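Local coordinates for trans-4-hydroxy-L-proline dehydratase (PDB 6VXC), which dehydrates trans-4-hydroxy-L-proline to (S)-1-pyrroline-5-carboxylate by glycyl radical chemistry, a step in the anaerobic breakdown of hydroxyproline, at residues G91-S96 with V286-T291; N98-Y103 with N340-P345; S71-I76 with M231-K236; M282-H287 with W335-N340; E87-E92 with Q278-Y283. All blocks are in the same frame, centred on the assembly; numbering follows the deposited sequence.

Contact 1 (G91-S96 with V286-T291)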
# COMPACT_ATOMS: atom_id res chain seq x y z
N GLY A 91 6.11 -18.04 12.93
CA GLY A 91 6.96 -17.04 12.30
C GLY A 91 6.58 -15.62 12.71
O GLY A 91 5.41 -15.22 12.58
N GLU A 92 7.55 -14.86 13.21
CA GLU A 92 7.38 -13.46 13.58
C GLU A 92 8.53 -12.67 12.96
O GLU A 92 9.66 -13.15 12.90
CB GLU A 92 7.37 -13.27 15.11
CG GLU A 92 6.17 -13.86 15.87
CD GLU A 92 4.89 -13.02 15.73
OE1 GLU A 92 4.99 -11.81 15.41
OE2 GLU A 92 3.78 -13.57 15.96
N LYS A 93 8.24 -11.45 12.48
CA LYS A 93 9.31 -10.60 11.97
C LYS A 93 10.29 -10.22 13.08
O LYS A 93 11.50 -10.32 12.90
CB LYS A 93 8.74 -9.34 11.32
CG LYS A 93 8.02 -9.56 10.00
CD LYS A 93 7.39 -8.26 9.47
CE LYS A 93 8.46 -7.24 9.05
NZ LYS A 93 7.90 -5.88 8.79
N GLY A 94 9.78 -9.79 14.23
CA GLY A 94 10.58 -9.34 15.34
C GLY A 94 10.67 -10.35 16.47
O GLY A 94 10.41 -11.54 16.29
N ASP A 95 11.00 -9.85 17.66
CA ASP A 95 11.18 -10.74 18.81
C ASP A 95 9.85 -11.27 19.34
O ASP A 95 9.80 -12.34 19.94
CB ASP A 95 11.92 -10.03 19.94
CG ASP A 95 11.10 -8.88 20.56
OD1 ASP A 95 10.45 -8.13 19.81
OD2 ASP A 95 11.09 -8.74 21.80
N SER A 96 8.77 -10.52 19.15
CA SER A 96 7.47 -10.87 19.70
C SER A 96 6.41 -10.15 18.89
O SER A 96 6.74 -9.32 18.03
CB SER A 96 7.37 -10.52 21.19
OG SER A 96 7.47 -9.12 21.37
N VAL A 286 7.71 -17.33 3.58
CA VAL A 286 8.13 -16.43 2.51
C VAL A 286 7.83 -14.98 2.90
O VAL A 286 8.65 -14.09 2.68
CB VAL A 286 7.46 -16.81 1.18
CG1 VAL A 286 7.77 -15.76 0.11
CG2 VAL A 286 7.86 -18.20 0.71
N HIS A 287 6.67 -14.74 3.49
CA HIS A 287 6.31 -13.40 3.96
C HIS A 287 7.33 -12.88 4.98
O HIS A 287 7.88 -11.79 4.83
CB HIS A 287 4.90 -13.43 4.55
CG HIS A 287 4.39 -12.10 5.02
ND1 HIS A 287 3.34 -11.45 4.42
CD2 HIS A 287 4.75 -11.33 6.07
CE1 HIS A 287 3.10 -10.32 5.05
NE2 HIS A 287 3.94 -10.22 6.07
N ILE A 288 7.62 -13.68 6.01
CA ILE A 288 8.63 -13.29 7.00
C ILE A 288 9.96 -13.02 6.30
O ILE A 288 10.68 -12.09 6.65
CB ILE A 288 8.78 -14.39 8.07
CG1 ILE A 288 7.49 -14.50 8.89
CG2 ILE A 288 9.97 -14.09 8.99
CD1 ILE A 288 7.16 -13.24 9.62
N GLY A 289 10.30 -13.85 5.33
CA GLY A 289 11.54 -13.70 4.61
C GLY A 289 11.67 -12.39 3.86
O GLY A 289 12.63 -11.65 4.08
N VAL A 290 10.71 -12.08 2.97
CA VAL A 290 10.90 -10.91 2.12
C VAL A 290 10.76 -9.62 2.91
O VAL A 290 11.36 -8.60 2.56
CB VAL A 290 9.95 -10.94 0.90
CG1 VAL A 290 10.28 -12.15 0.02
CG2 VAL A 290 8.46 -10.92 1.35
N THR A 291 9.98 -9.64 3.99
CA THR A 291 9.84 -8.41 4.77
C THR A 291 10.93 -8.25 5.82
O THR A 291 10.98 -7.20 6.46
CB THR A 291 8.45 -8.33 5.44
OG1 THR A 291 8.28 -9.40 6.37
CG2 THR A 291 7.34 -8.38 4.38
O HOH W 1 9.44 -4.68 6.68
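The flat peptide link between E92 and K93 carries I288 on one face. The I288 methyl CD1 sits over that face, 3.5 Å from K93 N and 3.7 Å from E92 C. The N-H of the same link goes to OE1 of Q341, outside the two segments. A second flat group, the carbonyl of H287, is used on both faces. T291 OG1 donates to H287 O from one face at 2.9 Å, and T291 N donates to it from the other. The setting is a loop laid along helix 276-293 in the pyruvate formate lyase-like part of this glycyl radical enzyme. G91 lies within that loop. Its phi of 129° suits glycine, and a CB on it would come tightly against I288 CG1. The K93 chain bends at chi3 (68°) and crosses T291 at about a right angle, with CD 3.4 Å from T291 OG1. Its aliphatic part also runs past I288, CG lying 3.8 Å from I288 CD1. The amine beyond uses a water: K93 NZ donates to it at 2.9 Å, and the water bonds T291 O at 3.0 Å. Y103 OH also bonds T291 O, and the Y103 side chain touches K93. E92 turns the other way, to a salt bridge with K337.

Contact 2 (N98-Y103 with N340-P345)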
# COMPACT_ATOMS: atom_id res chain seq x y z
N ASN A 98 3.95 -7.57 17.42
CA ASN A 98 4.01 -6.11 17.35
C ASN A 98 5.43 -5.56 17.60
O ASN A 98 5.55 -4.37 17.96
CB ASN A 98 2.99 -5.46 18.30
CG ASN A 98 2.25 -4.30 17.66
OD1 ASN A 98 2.45 -4.01 16.48
ND2 ASN A 98 1.37 -3.65 18.42
N GLY A 99 6.42 -6.35 17.44
CA GLY A 99 7.81 -5.91 17.49
C GLY A 99 8.34 -5.72 16.09
O GLY A 99 8.43 -6.67 15.31
N ALA A 100 8.66 -4.48 15.76
CA ALA A 100 9.15 -4.18 14.42
C ALA A 100 10.68 -4.26 14.39
O ALA A 100 11.34 -3.64 15.22
CB ALA A 100 8.72 -2.79 13.97
N PRO A 101 11.26 -5.00 13.45
CA PRO A 101 12.71 -4.88 13.23
C PRO A 101 13.04 -3.49 12.71
O PRO A 101 12.16 -2.72 12.31
CB PRO A 101 13.01 -5.95 12.18
CG PRO A 101 11.77 -6.79 12.10
CD PRO A 101 10.63 -5.92 12.50
N THR A 102 14.33 -3.16 12.72
CA THR A 102 14.83 -1.94 12.11
C THR A 102 15.73 -2.26 10.93
O THR A 102 16.30 -3.35 10.83
CB THR A 102 15.63 -1.06 13.09
OG1 THR A 102 16.79 -1.77 13.51
CG2 THR A 102 14.80 -0.66 14.29
N TYR A 103 15.87 -1.28 10.05
CA TYR A 103 16.52 -1.46 8.75
C TYR A 103 17.51 -0.33 8.51
O TYR A 103 17.30 0.53 7.65
CB TYR A 103 15.46 -1.55 7.65
CG TYR A 103 14.46 -2.68 7.86
CD1 TYR A 103 13.40 -2.54 8.75
CD2 TYR A 103 14.60 -3.90 7.21
CE1 TYR A 103 12.50 -3.56 8.97
CE2 TYR A 103 13.68 -4.94 7.43
CZ TYR A 103 12.63 -4.76 8.31
OH TYR A 103 11.71 -5.77 8.55
N ASN A 340 -0.01 -9.34 13.79
CA ASN A 340 1.16 -9.26 14.66
C ASN A 340 2.33 -8.49 14.06
O ASN A 340 3.29 -8.24 14.79
CB ASN A 340 1.65 -10.68 15.04
CG ASN A 340 0.76 -11.36 16.07
OD1 ASN A 340 -0.15 -10.76 16.61
ND2 ASN A 340 1.05 -12.62 16.36
N GLN A 341 2.29 -8.09 12.78
CA GLN A 341 3.41 -7.42 12.10
C GLN A 341 3.06 -5.98 11.74
O GLN A 341 2.48 -5.73 10.66
CB GLN A 341 3.83 -8.18 10.83
CG GLN A 341 3.75 -9.71 10.92
CD GLN A 341 4.52 -10.28 12.09
OE1 GLN A 341 5.65 -9.87 12.37
NE2 GLN A 341 3.92 -11.25 12.77
N PRO A 342 3.42 -5.00 12.55
CA PRO A 342 3.24 -3.60 12.14
C PRO A 342 4.19 -3.23 11.01
O PRO A 342 5.22 -3.87 10.79
CB PRO A 342 3.58 -2.82 13.42
CG PRO A 342 4.57 -3.70 14.12
CD PRO A 342 4.10 -5.11 13.86
N ALA A 343 3.82 -2.19 10.28
CA ALA A 343 4.78 -1.53 9.41
C ALA A 343 5.88 -0.93 10.29
O ALA A 343 5.57 -0.26 11.28
CB ALA A 343 4.09 -0.44 8.59
N PRO A 344 7.15 -1.17 9.98
CA PRO A 344 8.21 -0.64 10.85
C PRO A 344 8.14 0.85 10.97
O PRO A 344 7.60 1.55 10.07
CB PRO A 344 9.50 -1.11 10.15
CG PRO A 344 9.10 -2.37 9.46
CD PRO A 344 7.68 -2.11 8.98
N PRO A 345 8.67 1.42 12.05
CA PRO A 345 8.38 2.82 12.38
C PRO A 345 8.83 3.81 11.31
O PRO A 345 9.90 3.67 10.71
CB PRO A 345 9.16 3.04 13.69
CG PRO A 345 10.21 1.98 13.67
CD PRO A 345 9.58 0.80 13.01
O HOH W 2 6.70 -7.45 13.23
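N98 N donates to N340 O at 2.8 Å, the one direct hydrogen bond between these two segments. The loop 340-345 reads Asn-Gln-Pro-Ala-Pro-Pro, and from P342 to P345 it has polyproline II backbone angles. It runs beside strand 99-101, the partner of strand 42-44 in a small parallel sheet. The prolines make most of the apolar contact. N98 OD1 hangs over the P342 ring, 3.2 Å from P342 CG and 3.3 Å from P342 CD. A100 CB points at the loop and meets P345 CD at 3.8 Å and P344 CA at the same distance. Further along, Y103 meets the P344 ring, with Y103 CE1 3.6 Å from P344 CG. The Y103 ring stands obliquely to that carbon; its CG lies beside the backbone N (chi1 -58°), and CE1 of the ring comes against P344.

Outside this layer, other parts of the fold hold the polar ends. N98 ND2 bonds A39 O and N340 OD1 bonds S36 OG, so both reach the N-terminal region. Backbone bonds from N98 and A100 to H42, and from A100 to S44, fix the strand itself. A water then bridges the two segments, 2.8 Å from G99 O and 2.8 Å from Q341 OE1.

Contact 3 (S71-I76 with M231-K236)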
# COMPACT_ATOMS: atom_id res chain seq x y z
N SER A 71 24.17 -11.67 4.18
CA SER A 71 23.69 -11.00 5.39
C SER A 71 22.33 -11.55 5.82
O SER A 71 22.09 -11.77 7.01
CB SER A 71 23.60 -9.49 5.16
OG SER A 71 24.89 -8.97 4.88
N PHE A 72 21.43 -11.77 4.86
CA PHE A 72 20.14 -12.38 5.18
C PHE A 72 20.33 -13.76 5.78
O PHE A 72 19.71 -14.11 6.79
CB PHE A 72 19.27 -12.46 3.93
CG PHE A 72 17.92 -13.11 4.16
CD1 PHE A 72 16.95 -12.47 4.92
CD2 PHE A 72 17.62 -14.34 3.60
CE1 PHE A 72 15.70 -13.04 5.13
CE2 PHE A 72 16.37 -14.93 3.80
CZ PHE A 72 15.41 -14.28 4.58
N LYS A 73 21.20 -14.57 5.17
CA LYS A 73 21.44 -15.91 5.68
C LYS A 73 22.01 -15.87 7.09
O LYS A 73 21.61 -16.66 7.95
CB LYS A 73 22.38 -16.68 4.75
CG LYS A 73 22.58 -18.13 5.19
CD LYS A 73 23.47 -18.86 4.21
CE LYS A 73 23.83 -20.26 4.68
NZ LYS A 73 25.07 -20.69 4.00
N HIS A 74 22.97 -14.98 7.33
CA HIS A 74 23.50 -14.84 8.68
C HIS A 74 22.40 -14.47 9.65
O HIS A 74 22.33 -15.00 10.77
CB HIS A 74 24.60 -13.79 8.69
CG HIS A 74 25.27 -13.65 10.02
ND1 HIS A 74 26.15 -14.59 10.51
CD2 HIS A 74 25.16 -12.70 10.97
CE1 HIS A 74 26.56 -14.21 11.70
NE2 HIS A 74 25.98 -13.07 12.01
N TYR A 75 21.52 -13.55 9.26
CA TYR A 75 20.40 -13.16 10.11
C TYR A 75 19.49 -14.36 10.37
O TYR A 75 19.09 -14.61 11.52
CB TYR A 75 19.65 -11.99 9.47
CG TYR A 75 18.25 -11.77 9.98
CD1 TYR A 75 18.03 -11.26 11.25
CD2 TYR A 75 17.15 -12.05 9.19
CE1 TYR A 75 16.75 -11.05 11.72
CE2 TYR A 75 15.86 -11.84 9.65
CZ TYR A 75 15.67 -11.34 10.91
OH TYR A 75 14.41 -11.13 11.38
N ILE A 76 19.15 -15.12 9.33
CA ILE A 76 18.26 -16.27 9.52
C ILE A 76 18.92 -17.32 10.41
O ILE A 76 18.26 -17.94 11.26
CB ILE A 76 17.85 -16.85 8.15
CG1 ILE A 76 16.96 -15.87 7.39
CG2 ILE A 76 17.14 -18.20 8.32
CD1 ILE A 76 15.67 -15.58 8.08
N MET A 231 16.35 -19.91 3.26
CA MET A 231 14.99 -20.37 3.53
C MET A 231 14.98 -21.81 4.03
O MET A 231 14.22 -22.15 4.94
CB MET A 231 14.12 -20.22 2.27
CG MET A 231 13.90 -18.76 1.84
SD MET A 231 13.13 -17.75 3.11
CE MET A 231 11.49 -18.45 3.19
N VAL A 232 15.86 -22.65 3.49
CA VAL A 232 15.96 -24.03 3.98
C VAL A 232 16.32 -24.04 5.46
O VAL A 232 15.73 -24.79 6.25
CB VAL A 232 16.97 -24.82 3.13
CG1 VAL A 232 17.25 -26.19 3.76
CG2 VAL A 232 16.44 -24.99 1.73
N ILE A 233 17.25 -23.18 5.87
CA ILE A 233 17.65 -23.09 7.27
C ILE A 233 16.50 -22.59 8.13
O ILE A 233 16.33 -23.02 9.28
CB ILE A 233 18.90 -22.21 7.39
CG1 ILE A 233 20.12 -22.94 6.83
CG2 ILE A 233 19.09 -21.74 8.82
CD1 ILE A 233 21.26 -22.02 6.51
N LEU A 234 15.70 -21.66 7.61
CA LEU A 234 14.55 -21.17 8.36
C LEU A 234 13.63 -22.32 8.75
O LEU A 234 13.21 -22.43 9.90
CB LEU A 234 13.79 -20.13 7.55
CG LEU A 234 12.57 -19.58 8.28
CD1 LEU A 234 13.00 -18.88 9.56
CD2 LEU A 234 11.80 -18.64 7.35
N GLY A 235 13.30 -23.17 7.79
CA GLY A 235 12.45 -24.31 8.10
C GLY A 235 13.13 -25.27 9.05
O GLY A 235 12.51 -25.75 10.00
N LYS A 236 14.41 -25.55 8.81
CA LYS A 236 15.15 -26.47 9.67
C LYS A 236 15.12 -26.00 11.12
O LYS A 236 14.87 -26.80 12.03
CB LYS A 236 16.59 -26.62 9.17
CG LYS A 236 17.48 -27.48 10.06
CD LYS A 236 18.96 -27.28 9.72
CE LYS A 236 19.61 -26.16 10.56
NZ LYS A 236 19.92 -26.63 11.95
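I76 N donates to F72 O at 2.8 Å, a regular helical bond between two residues that both face helix 214-248. I76 CG1 lies 3.6 Å above the plane of the F72 ring, toward its rim, so the two side chains pack on each other within the helix. The contact is parallel helix-helix packing of 64-78 on 214-248, in the pyruvate formate lyase-like part of the chain. The two helical segments run 5° apart, with their axes 9.5 Å from each other at closest approach. I76 points at the facing helix. Its CG2 stands anti to the backbone N and reaches L234, 3.8 Å from L234 N and 3.9 Å from L234 CB. The same I76 CG2 is 4.1 Å from CG2 of I233. M231 comes to F72 with its sulfur: SD sits near the ring plane, at the edge, 4.4 Å from F72 CE2. At the more open side, K73 stretches out fully and crosses I233 at about a right angle. There K73 CE meets I233 CD1 at 3.6 Å, an aliphatic contact made short of the amine.

Helix 276-293 packs nearby: T292 touches F72, and F285 touches L234. L543 of helix 542-546 meets both F72 and M231. Between the two segments there is no hydrogen bond, so their fit rests on apolar packing; a polar tie between the two helices, R237 to I76 O, lies just past the segment.

Contact 4 (M282-H287 with W335-N340)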
# COMPACT_ATOMS: atom_id res chain seq x y z
N MET A 282 4.03 -22.26 4.18
CA MET A 282 4.99 -21.84 3.15
C MET A 282 4.82 -20.35 2.83
O MET A 282 5.79 -19.59 2.81
CB MET A 282 4.85 -22.70 1.89
CG MET A 282 5.59 -22.19 0.64
SD MET A 282 7.40 -22.29 0.74
CE MET A 282 7.66 -23.85 -0.09
N TYR A 283 3.58 -19.92 2.58
CA TYR A 283 3.38 -18.50 2.30
C TYR A 283 3.92 -17.65 3.44
O TYR A 283 4.62 -16.66 3.20
CB TYR A 283 1.91 -18.15 2.05
CG TYR A 283 1.84 -16.64 2.07
CD1 TYR A 283 2.24 -15.90 0.97
CD2 TYR A 283 1.54 -15.96 3.24
CE1 TYR A 283 2.27 -14.53 1.01
CE2 TYR A 283 1.57 -14.58 3.29
CZ TYR A 283 1.95 -13.88 2.17
OH TYR A 283 1.98 -12.52 2.22
N TRP A 284 3.60 -18.02 4.69
CA TRP A 284 3.96 -17.15 5.81
C TRP A 284 5.47 -17.08 6.01
O TRP A 284 6.00 -16.02 6.37
CB TRP A 284 3.26 -17.58 7.10
CG TRP A 284 3.50 -16.53 8.15
CD1 TRP A 284 4.21 -16.65 9.30
CD2 TRP A 284 3.07 -15.16 8.08
NE1 TRP A 284 4.24 -15.45 9.97
CE2 TRP A 284 3.54 -14.52 9.25
CE3 TRP A 284 2.31 -14.42 7.17
CZ2 TRP A 284 3.30 -13.17 9.51
CZ3 TRP A 284 2.07 -13.07 7.44
CH2 TRP A 284 2.57 -12.47 8.60
N PHE A 285 6.18 -18.19 5.80
CA PHE A 285 7.64 -18.16 5.87
C PHE A 285 8.22 -17.23 4.81
O PHE A 285 9.13 -16.44 5.08
CB PHE A 285 8.21 -19.58 5.70
CG PHE A 285 8.26 -20.39 6.97
CD1 PHE A 285 8.40 -19.77 8.21
CD2 PHE A 285 8.18 -21.78 6.92
CE1 PHE A 285 8.45 -20.53 9.39
CE2 PHE A 285 8.23 -22.55 8.09
CZ PHE A 285 8.37 -21.93 9.33
N VAL A 286 7.71 -17.33 3.58
CA VAL A 286 8.13 -16.43 2.51
C VAL A 286 7.83 -14.98 2.90
O VAL A 286 8.65 -14.09 2.68
CB VAL A 286 7.46 -16.81 1.18
CG1 VAL A 286 7.77 -15.76 0.11
CG2 VAL A 286 7.86 -18.20 0.71
N HIS A 287 6.67 -14.74 3.49
CA HIS A 287 6.31 -13.40 3.96
C HIS A 287 7.33 -12.88 4.98
O HIS A 287 7.88 -11.79 4.83
CB HIS A 287 4.90 -13.43 4.55
CG HIS A 287 4.39 -12.10 5.02
ND1 HIS A 287 3.34 -11.45 4.42
CD2 HIS A 287 4.75 -11.33 6.07
CE1 HIS A 287 3.10 -10.32 5.05
NE2 HIS A 287 3.94 -10.22 6.07
N TRP A 335 -4.64 -14.79 9.73
CA TRP A 335 -5.07 -13.41 9.94
C TRP A 335 -4.37 -12.79 11.14
O TRP A 335 -3.86 -11.66 11.07
CB TRP A 335 -6.60 -13.36 10.13
CG TRP A 335 -7.35 -12.82 8.93
CD1 TRP A 335 -8.20 -11.77 8.93
CD2 TRP A 335 -7.26 -13.27 7.58
NE1 TRP A 335 -8.67 -11.54 7.66
CE2 TRP A 335 -8.11 -12.45 6.81
CE3 TRP A 335 -6.57 -14.30 6.94
CZ2 TRP A 335 -8.29 -12.62 5.44
CZ3 TRP A 335 -6.73 -14.47 5.57
CH2 TRP A 335 -7.59 -13.64 4.84
N VAL A 336 -4.30 -13.54 12.24
CA VAL A 336 -3.63 -13.03 13.43
C VAL A 336 -2.15 -12.78 13.14
O VAL A 336 -1.57 -11.81 13.62
CB VAL A 336 -3.82 -14.00 14.61
CG1 VAL A 336 -2.90 -13.61 15.76
CG2 VAL A 336 -5.29 -14.05 15.05
N LYS A 337 -1.51 -13.66 12.36
CA LYS A 337 -0.09 -13.47 12.05
C LYS A 337 0.15 -12.14 11.34
O LYS A 337 1.08 -11.40 11.68
CB LYS A 337 0.47 -14.62 11.22
CG LYS A 337 0.42 -15.98 11.89
CD LYS A 337 1.14 -16.01 13.25
CE LYS A 337 2.58 -15.58 13.21
NZ LYS A 337 3.26 -15.63 14.56
N PHE A 338 -0.68 -11.82 10.34
CA PHE A 338 -0.60 -10.50 9.71
C PHE A 338 -0.74 -9.40 10.76
O PHE A 338 0.04 -8.43 10.77
CB PHE A 338 -1.71 -10.34 8.66
CG PHE A 338 -1.44 -11.02 7.35
CD1 PHE A 338 -0.56 -10.48 6.43
CD2 PHE A 338 -2.15 -12.17 6.99
CE1 PHE A 338 -0.36 -11.08 5.20
CE2 PHE A 338 -1.95 -12.78 5.78
CZ PHE A 338 -1.06 -12.24 4.88
N ASN A 339 -1.73 -9.52 11.65
CA ASN A 339 -1.99 -8.48 12.63
C ASN A 339 -0.89 -8.35 13.67
O ASN A 339 -0.84 -7.33 14.37
CB ASN A 339 -3.33 -8.74 13.35
CG ASN A 339 -3.85 -7.49 14.06
OD1 ASN A 339 -4.21 -6.50 13.41
ND2 ASN A 339 -3.93 -7.54 15.38
N ASN A 340 -0.01 -9.34 13.79
CA ASN A 340 1.16 -9.26 14.66
C ASN A 340 2.33 -8.49 14.06
O ASN A 340 3.29 -8.24 14.79
CB ASN A 340 1.65 -10.68 15.04
CG ASN A 340 0.76 -11.36 16.07
OD1 ASN A 340 -0.15 -10.76 16.61
ND2 ASN A 340 1.05 -12.62 16.36
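W284 meets two other rings with its CZ3 corner. The edge of W284 meets the face of F338 in a T-shaped pair, centroids 5.1 Å apart and planes at 73°. W284 CZ3 stands over the centre of the F338 ring. The same atom lies over the centre of the H287 imidazole, 3.4 Å above its plane. W284, H287 and F338 thus form an aromatic cluster between two nearly parallel helical segments, on helices 276-293 and 324-339, 8° apart. Their axes approach no closer than 11.8 Å, and the large rings span that distance.

K337 and Y283 add to the cluster. K337 CB sits over one face of the W284 six-membered ring, 3.8 Å from its centroid, in a CH-pi contact. The K337 chain then bends twice, at chi2 and chi3, and runs on past the indole, with CE 3.6 Å from W284 NE1. Its amine also forms a salt bridge to E87, while W284 NE1 bonds G91 O. W284 and F338 run past each other in opposite directions. W284 CG is anti to the backbone N (chi1 -171°), which sends the indole across the gap. Y283 crosses F338 at about a right angle, its CE2 3.9 Å from F338 CZ. At the edge of the H287 imidazole, in its plane, Y283 OH is hydrogen-bonded to H287 ND1 at 2.8 Å.

Contact 5 (E87-E92 with Q278-Y283)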
# COMPACT_ATOMS: atom_id res chain seq x y z
N GLU A 87 -0.30 -21.50 18.62
CA GLU A 87 -0.12 -21.31 17.19
C GLU A 87 -0.18 -22.62 16.44
O GLU A 87 0.24 -23.67 16.93
CB GLU A 87 1.20 -20.60 16.90
CG GLU A 87 1.12 -19.11 17.17
CD GLU A 87 2.36 -18.36 16.75
OE1 GLU A 87 3.46 -18.96 16.74
OE2 GLU A 87 2.22 -17.16 16.42
N LEU A 88 -0.72 -22.55 15.23
CA LEU A 88 -0.57 -23.56 14.20
C LEU A 88 0.33 -23.11 13.06
O LEU A 88 0.99 -23.95 12.45
CB LEU A 88 -1.95 -23.95 13.64
CG LEU A 88 -2.95 -24.68 14.55
CD1 LEU A 88 -4.30 -24.87 13.87
CD2 LEU A 88 -2.40 -26.04 14.99
N ILE A 89 0.37 -21.81 12.78
CA ILE A 89 1.29 -21.20 11.82
C ILE A 89 2.30 -20.38 12.61
O ILE A 89 1.91 -19.56 13.44
CB ILE A 89 0.54 -20.30 10.82
CG1 ILE A 89 -0.54 -21.08 10.09
CG2 ILE A 89 1.52 -19.62 9.83
CD1 ILE A 89 0.00 -22.24 9.28
N VAL A 90 3.60 -20.56 12.31
CA VAL A 90 4.66 -19.95 13.11
C VAL A 90 5.50 -19.01 12.25
O VAL A 90 5.61 -19.16 11.03
CB VAL A 90 5.57 -21.00 13.78
CG1 VAL A 90 4.77 -21.91 14.72
CG2 VAL A 90 6.32 -21.79 12.73
N GLY A 91 6.11 -18.04 12.93
CA GLY A 91 6.96 -17.04 12.30
C GLY A 91 6.58 -15.62 12.71
O GLY A 91 5.41 -15.22 12.58
N GLU A 92 7.55 -14.86 13.21
CA GLU A 92 7.38 -13.46 13.58
C GLU A 92 8.53 -12.67 12.96
O GLU A 92 9.66 -13.15 12.90
CB GLU A 92 7.37 -13.27 15.11
CG GLU A 92 6.17 -13.86 15.87
CD GLU A 92 4.89 -13.02 15.73
OE1 GLU A 92 4.99 -11.81 15.41
OE2 GLU A 92 3.78 -13.57 15.96
N GLN A 278 0.31 -26.86 4.92
CA GLN A 278 1.68 -26.57 4.49
C GLN A 278 1.72 -25.39 3.53
O GLN A 278 2.69 -24.63 3.53
CB GLN A 278 2.32 -27.79 3.83
CG GLN A 278 2.65 -28.86 4.84
CD GLN A 278 2.91 -30.21 4.21
OE1 GLN A 278 3.11 -30.34 3.00
NE2 GLN A 278 2.91 -31.24 5.03
N ALA A 279 0.69 -25.24 2.69
CA ALA A 279 0.64 -24.11 1.76
C ALA A 279 0.58 -22.79 2.51
O ALA A 279 1.24 -21.82 2.12
CB ALA A 279 -0.55 -24.26 0.81
N ILE A 280 -0.19 -22.73 3.59
CA ILE A 280 -0.28 -21.50 4.37
C ILE A 280 1.04 -21.23 5.08
O ILE A 280 1.51 -20.09 5.12
CB ILE A 280 -1.47 -21.56 5.34
CG1 ILE A 280 -2.80 -21.52 4.56
CG2 ILE A 280 -1.36 -20.45 6.39
CD1 ILE A 280 -4.01 -21.75 5.43
N GLN A 281 1.65 -22.26 5.67
CA GLN A 281 2.92 -22.06 6.35
C GLN A 281 4.02 -21.67 5.38
O GLN A 281 4.86 -20.83 5.70
CB GLN A 281 3.30 -23.33 7.13
CG GLN A 281 4.63 -23.23 7.91
CD GLN A 281 4.59 -22.23 9.07
OE1 GLN A 281 4.00 -22.50 10.10
NE2 GLN A 281 5.24 -21.07 8.89
N MET A 282 4.03 -22.26 4.18
CA MET A 282 4.99 -21.84 3.15
C MET A 282 4.82 -20.35 2.83
O MET A 282 5.79 -19.59 2.81
CB MET A 282 4.85 -22.70 1.89
CG MET A 282 5.59 -22.19 0.64
SD MET A 282 7.40 -22.29 0.74
CE MET A 282 7.66 -23.85 -0.09
N TYR A 283 3.58 -19.92 2.58
CA TYR A 283 3.38 -18.50 2.30
C TYR A 283 3.92 -17.65 3.44
O TYR A 283 4.62 -16.66 3.20
CB TYR A 283 1.91 -18.15 2.05
CG TYR A 283 1.84 -16.64 2.07
CD1 TYR A 283 2.24 -15.90 0.97
CD2 TYR A 283 1.54 -15.96 3.24
CE1 TYR A 283 2.27 -14.53 1.01
CE2 TYR A 283 1.57 -14.58 3.29
CZ TYR A 283 1.95 -13.88 2.17
OH TYR A 283 1.98 -12.52 2.22
O HOH W 3 3.23 -24.98 10.97
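Q281 and I89 bury the most surface here, and Q281 carries the polar part. Its amide grips the backbone of V90 with a matched pair of hydrogen bonds. V90 N donates to Q281 OE1 at 3.0 Å and Q281 NE2 donates to V90 O at 2.9 Å. Both bonds are nearly straight and each lies on a lone pair in the carbonyl plane. The amide gets there because CG is anti to the backbone N (chi1 -180°) and the chain then bends at chi2. A side-chain amide thus pairs with an extended backbone much as a residue of a neighbouring antiparallel strand would in a hydrogen-bonded pair. I89 slides past Q281 in the opposite direction, with I89 CA 3.5 Å from Q281 OE1. The I89 and I280 side chains cross at about a right angle, with I89 CD1 3.7 Å from I280 CG2. V90 CG2 rests 3.6 Å from Q281 OE1. A water adds to the grip, donating to Q281 OE1 at 2.7 Å and to L88 O at 2.9 Å. Nearby, L330 of helix 324-339 touches L88 and I280. The contact joins the loop after helix 64-78 to helix 276-293. Two bonds hold the rotation of the Q281 amide, and they satisfy N and O of the buried V90.

How the contacts relate
From the N terminus, helix 64-78 opens contact 3, which closes first, on helix 214-248. The loop after helix 64-78 opens contacts 5 and 1, which share G91 and E92 and close about two turns apart on helix 276-293. Strand 99-101 opens contact 2. Contact 4 opens on helix 276-293, where contacts 5 and 1 end, and closes on helix 324-339, so it nests inside the loop of contact 2. Contact 2 closes last. Contact 3 crosses contacts 1, 2 and 5; contact 2 crosses 1 and 5. E92 links the loop to K337 of contact 4 and Q341 of contact 2. Helix 276-293 is shared by contacts 1, 4 and 5.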